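Local atomic coordinates of sulfur oxygenase/reductase (Halothiobacillus neapolitanus, PDB entry 6QPA), a protein that probably catalyses the oxygen-dependent oxidation and disproportionation of elemental sulfur at a mononuclear non-haem iron centre. Residues Ala13-Lys18 and Asn72-Phe77; Thr51-Met56 and Val65-Thr70. One frame throughout, in Å; residues are numbered along the deposited sequence.

Contact 1 of 2, residues Ala13-Lys18 and Asn72-Phe77; sequences AKIANK and NPMGMF
Ala13 and Ile15 pair with Met76 and Met74 as antiparallel hydrogen-bonded pairs, the end of strand 7-15 lying against the start of strand 74-82. Four backbone hydrogen bonds fix this register; Ile15 N to Met74 O, at 2.9 Å and 165°, and its return bond from Met74 N to Ile15 O are nearly straight. Between them Lys14 and Gly75 form a non-hydrogen-bonded pair, where Lys14 CA approaches Met74 O at 3.3 Å in a CA-H...O contact.

Beyond the strands a side chain continues the polar link. Asn72 OD1 accepts from Asn17 N at 2.8 Å, almost straight at 174°; chi1 of -179° sets CG anti to the backbone N, and chi2 turns the amide so that OD1 meets Asn17 N. Asn72 ND2 donates to Thr70 O of a second subunit, and an alanine here would probably leave both Asn17 N and that carbonyl without their mates. A water accepting a weak bond from Lys14 NZ donates to Pro73 O.

In the apolar packing, Ile15, Met74 and Met76 share one sheet face: Ile15 CG1 meets Met74 CG at 3.8 Å and Ile15 CD1 reaches Met76 CG. Asn17, in the loop beyond, brings CG to 3.6 Å from Met74 SD, the side chains of Asn17 and Met74 crossing at about a right angle; its ND2 is hydrogen-bonded to Leu71 O and Arg68 O, its OD1 to Tyr22 OH. From the strand's other face Lys14 CB rests against CB of the loop residue Pro73, which follows a cis peptide bond.

Helix 19-27 packs on Ile15 and Met74, a strand-pair and helix layering consistent with the dimeric alpha-beta barrel clan.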
# COMPACT_ATOMS: atom_id res chain seq x y z
N ALA A 13 32.18 -1.67 -40.09
CA ALA A 13 31.69 -2.74 -39.23
C ALA A 13 30.29 -2.39 -38.76
O ALA A 13 29.87 -1.23 -38.79
CB ALA A 13 32.60 -2.95 -38.02
N LYS A 14 29.56 -3.40 -38.32
CA LYS A 14 28.28 -3.21 -37.64
C LYS A 14 28.39 -3.85 -36.26
O LYS A 14 28.78 -5.01 -36.14
CB LYS A 14 27.12 -3.79 -38.45
CG LYS A 14 26.86 -3.00 -39.74
CD LYS A 14 25.68 -3.56 -40.50
CE LYS A 14 25.35 -2.69 -41.72
NZ LYS A 14 24.97 -1.30 -41.29
N ILE A 15 28.12 -3.05 -35.23
CA ILE A 15 28.38 -3.46 -33.87
C ILE A 15 27.09 -3.42 -33.07
O ILE A 15 26.13 -2.71 -33.40
CB ILE A 15 29.47 -2.58 -33.22
CG1 ILE A 15 28.94 -1.16 -33.00
CG2 ILE A 15 30.72 -2.55 -34.12
CD1 ILE A 15 29.92 -0.26 -32.37
N ALA A 16 27.09 -4.19 -31.98
CA ALA A 16 25.93 -4.28 -31.11
C ALA A 16 25.68 -2.95 -30.42
O ALA A 16 26.60 -2.29 -29.94
CB ALA A 16 26.12 -5.39 -30.07
N ASN A 17 24.42 -2.54 -30.38
CA ASN A 17 24.02 -1.28 -29.77
C ASN A 17 23.61 -1.57 -28.32
O ASN A 17 22.45 -1.79 -28.00
CB ASN A 17 22.89 -0.65 -30.57
CG ASN A 17 22.47 0.69 -30.02
OD1 ASN A 17 23.02 1.16 -29.03
ND2 ASN A 17 21.51 1.33 -30.68
N LYS A 18 24.61 -1.60 -27.45
CA LYS A 18 24.40 -1.84 -26.03
C LYS A 18 25.55 -1.23 -25.27
O LYS A 18 26.62 -0.98 -25.84
CB LYS A 18 24.22 -3.35 -25.74
CG LYS A 18 25.34 -4.29 -26.13
CD LYS A 18 24.88 -5.74 -25.90
CE LYS A 18 26.00 -6.77 -26.12
NZ LYS A 18 27.07 -6.76 -25.07
N ASN A 72 20.16 -1.85 -34.30
CA ASN A 72 21.04 -2.90 -33.78
C ASN A 72 21.16 -4.04 -34.78
O ASN A 72 20.20 -4.80 -34.96
CB ASN A 72 20.52 -3.46 -32.46
CG ASN A 72 21.44 -4.53 -31.91
OD1 ASN A 72 22.60 -4.25 -31.59
ND2 ASN A 72 20.97 -5.78 -31.88
N PRO A 73 22.32 -4.23 -35.41
CA PRO A 73 23.55 -3.47 -35.17
C PRO A 73 23.52 -2.04 -35.72
O PRO A 73 22.65 -1.67 -36.51
CB PRO A 73 24.61 -4.29 -35.92
CG PRO A 73 23.85 -4.82 -37.09
CD PRO A 73 22.47 -5.15 -36.55
N MET A 74 24.47 -1.25 -35.29
CA MET A 74 24.67 0.10 -35.80
C MET A 74 25.98 0.15 -36.56
O MET A 74 26.93 -0.55 -36.22
CB MET A 74 24.66 1.10 -34.64
CG MET A 74 25.76 0.88 -33.64
SD MET A 74 25.33 1.63 -32.03
CE MET A 74 24.57 3.14 -32.55
N GLY A 75 26.01 0.94 -37.63
CA GLY A 75 27.23 1.08 -38.40
C GLY A 75 28.30 1.79 -37.60
O GLY A 75 28.02 2.68 -36.79
N MET A 76 29.54 1.38 -37.80
CA MET A 76 30.69 2.06 -37.21
C MET A 76 31.76 2.12 -38.28
O MET A 76 32.26 1.08 -38.71
CB MET A 76 31.20 1.34 -35.96
CG MET A 76 31.70 2.30 -34.90
SD MET A 76 33.48 2.36 -34.96
CE MET A 76 33.86 0.77 -34.20
N PHE A 77 32.05 3.32 -38.77
CA PHE A 77 33.00 3.54 -39.85
C PHE A 77 34.19 4.28 -39.28
O PHE A 77 34.03 5.36 -38.70
CB PHE A 77 32.41 4.38 -40.99
CG PHE A 77 31.44 3.65 -41.87
CD1 PHE A 77 30.82 2.49 -41.46
CD2 PHE A 77 31.15 4.16 -43.14
CE1 PHE A 77 29.91 1.83 -42.28
CE2 PHE A 77 30.25 3.51 -43.97
CZ PHE A 77 29.63 2.34 -43.54
O HOH W 1 22.28 -1.88 -39.30

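Contact 2 of 2, residues Thr51-Met56 and Val65-Thr70; sequences TGIHPM and VDMRET
Residues 51-55 and 65-68 run in roughly antiparallel directions, 147° apart end to end, with Thr51 nearest Arg68 and Gly52 nearest Met67, and one hydrogen bond of 2.6 Å, from Met67 N to Thr51 O in the carbonyl plane, joins them. Two CA-H...O contacts add to it: Gly52 CA approaches Val65 O, and Val65 CA approaches Ile53 O, each at 3.2 Å. Thr51 and Gly52 also form a classic beta bulge opposite Phe298.

Among the side chains, Thr51 and Arg68 lie side by side and point the same way, Thr51 CB and CG2 both resting on Arg68 CG at 3.8 Å. Arg68 NE and NH2 grip the two carboxylate oxygens of Asp66 side-on, both from above the carboxylate plane. Arg68 N reaches Asp66 OD1 from the opposite face, at 3.0 Å, closing an Asx turn. Met67 sends SD to 4.0 Å from Gly52 CA, and a water joins Thr51 OG1 to Val65 O.

Between the two segments, therefore, attraction rests largely on backbone polarity and apolar contact, whereas the ionic pair is internal to residues 65-70 and is likely to stiffen the turn that presents Met67 N.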
# COMPACT_ATOMS: atom_id res chain seq x y z
N THR A 51 23.89 7.01 -36.48
CA THR A 51 22.76 7.47 -35.68
C THR A 51 21.42 7.26 -36.36
O THR A 51 20.39 7.31 -35.68
CB THR A 51 22.90 8.97 -35.38
OG1 THR A 51 23.05 9.69 -36.61
CG2 THR A 51 24.10 9.22 -34.48
N GLY A 52 21.40 7.01 -37.67
CA GLY A 52 20.15 6.81 -38.37
C GLY A 52 20.37 6.78 -39.87
O GLY A 52 21.48 6.52 -40.34
N ILE A 53 19.30 7.05 -40.62
CA ILE A 53 19.34 7.08 -42.08
C ILE A 53 18.46 8.23 -42.56
O ILE A 53 17.72 8.85 -41.79
CB ILE A 53 18.85 5.78 -42.74
CG1 ILE A 53 17.33 5.63 -42.51
CG2 ILE A 53 19.64 4.55 -42.27
CD1 ILE A 53 16.66 4.56 -43.38
N HIS A 54 18.56 8.51 -43.86
CA HIS A 54 17.58 9.38 -44.50
C HIS A 54 16.44 8.52 -45.05
O HIS A 54 16.68 7.69 -45.93
CB HIS A 54 18.20 10.20 -45.61
CG HIS A 54 17.38 11.41 -45.96
ND1 HIS A 54 16.09 11.32 -46.45
CD2 HIS A 54 17.64 12.74 -45.84
CE1 HIS A 54 15.61 12.54 -46.63
NE2 HIS A 54 16.53 13.42 -46.26
N PRO A 55 15.21 8.67 -44.55
CA PRO A 55 14.10 7.85 -45.06
C PRO A 55 13.68 8.19 -46.49
O PRO A 55 12.90 7.43 -47.08
CB PRO A 55 12.95 8.16 -44.08
CG PRO A 55 13.60 8.86 -42.93
CD PRO A 55 14.79 9.57 -43.47
N MET A 56 14.16 9.31 -47.04
CA MET A 56 13.93 9.73 -48.43
C MET A 56 12.44 9.71 -48.78
O MET A 56 12.00 9.07 -49.74
CB MET A 56 14.75 8.87 -49.41
CG MET A 56 16.18 9.38 -49.54
SD MET A 56 17.26 8.37 -50.58
CE MET A 56 16.39 8.44 -52.16
N VAL A 65 15.71 9.46 -39.17
CA VAL A 65 16.92 10.25 -38.99
C VAL A 65 17.62 9.85 -37.70
O VAL A 65 18.83 9.62 -37.67
CB VAL A 65 16.57 11.75 -38.99
CG1 VAL A 65 17.75 12.58 -38.49
CG2 VAL A 65 16.08 12.18 -40.38
N ASP A 66 16.86 9.72 -36.61
CA ASP A 66 17.40 9.38 -35.30
C ASP A 66 16.93 7.98 -34.95
O ASP A 66 15.78 7.78 -34.53
CB ASP A 66 16.96 10.38 -34.24
CG ASP A 66 17.53 10.08 -32.87
OD1 ASP A 66 18.32 9.11 -32.72
OD2 ASP A 66 17.18 10.81 -31.92
N MET A 67 17.82 7.00 -35.12
CA MET A 67 17.55 5.63 -34.71
C MET A 67 18.47 5.20 -33.57
O MET A 67 18.68 3.99 -33.38
CB MET A 67 17.71 4.68 -35.91
CG MET A 67 16.82 5.00 -37.11
SD MET A 67 17.22 4.04 -38.61
CE MET A 67 16.62 2.42 -38.12
N ARG A 68 19.02 6.16 -32.81
CA ARG A 68 20.07 5.82 -31.84
C ARG A 68 19.59 4.80 -30.81
O ARG A 68 20.39 4.02 -30.30
CB ARG A 68 20.59 7.07 -31.14
CG ARG A 68 21.47 7.95 -32.02
CD ARG A 68 21.79 9.27 -31.34
NE ARG A 68 20.56 10.04 -31.13
CZ ARG A 68 20.49 11.19 -30.47
NH1 ARG A 68 21.60 11.72 -29.97
NH2 ARG A 68 19.33 11.81 -30.32
N GLU A 69 18.29 4.78 -30.50
CA GLU A 69 17.78 3.86 -29.49
C GLU A 69 17.44 2.47 -30.03
O GLU A 69 17.33 1.53 -29.23
CB GLU A 69 16.52 4.45 -28.84
CG GLU A 69 16.71 5.77 -28.11
CD GLU A 69 17.63 5.67 -26.90
OE1 GLU A 69 17.38 4.79 -26.04
OE2 GLU A 69 18.59 6.45 -26.81
N THR A 70 17.24 2.32 -31.34
CA THR A 70 16.67 1.11 -31.91
C THR A 70 17.57 0.38 -32.89
O THR A 70 17.35 -0.80 -33.14
CB THR A 70 15.35 1.44 -32.61
OG1 THR A 70 15.61 2.42 -33.62
CG2 THR A 70 14.36 2.04 -31.63
O HOH W 2 20.85 11.05 -36.94

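Contacts 1 and 2, with centres about 13 Å apart, meet directly: Asn17 ND2 lies 2.9 Å from Arg68 O, a probable hydrogen bond tying the turn after strand 7-15 to the loop before strand 74-82. Both contacts reach the same sheet, in which strands 42-53 and 74-82 are neighbours. Both also touch the second subunit, and in contact 2 Ile53 and Met67 pack on Ile111 of that subunit. The iron site of His88, His92 and Glu116 is nearer contact 1: the side chain of Ala13 is about 11 Å from the iron and about 9 Å from that of Glu116. Contact 2 lies away from that site.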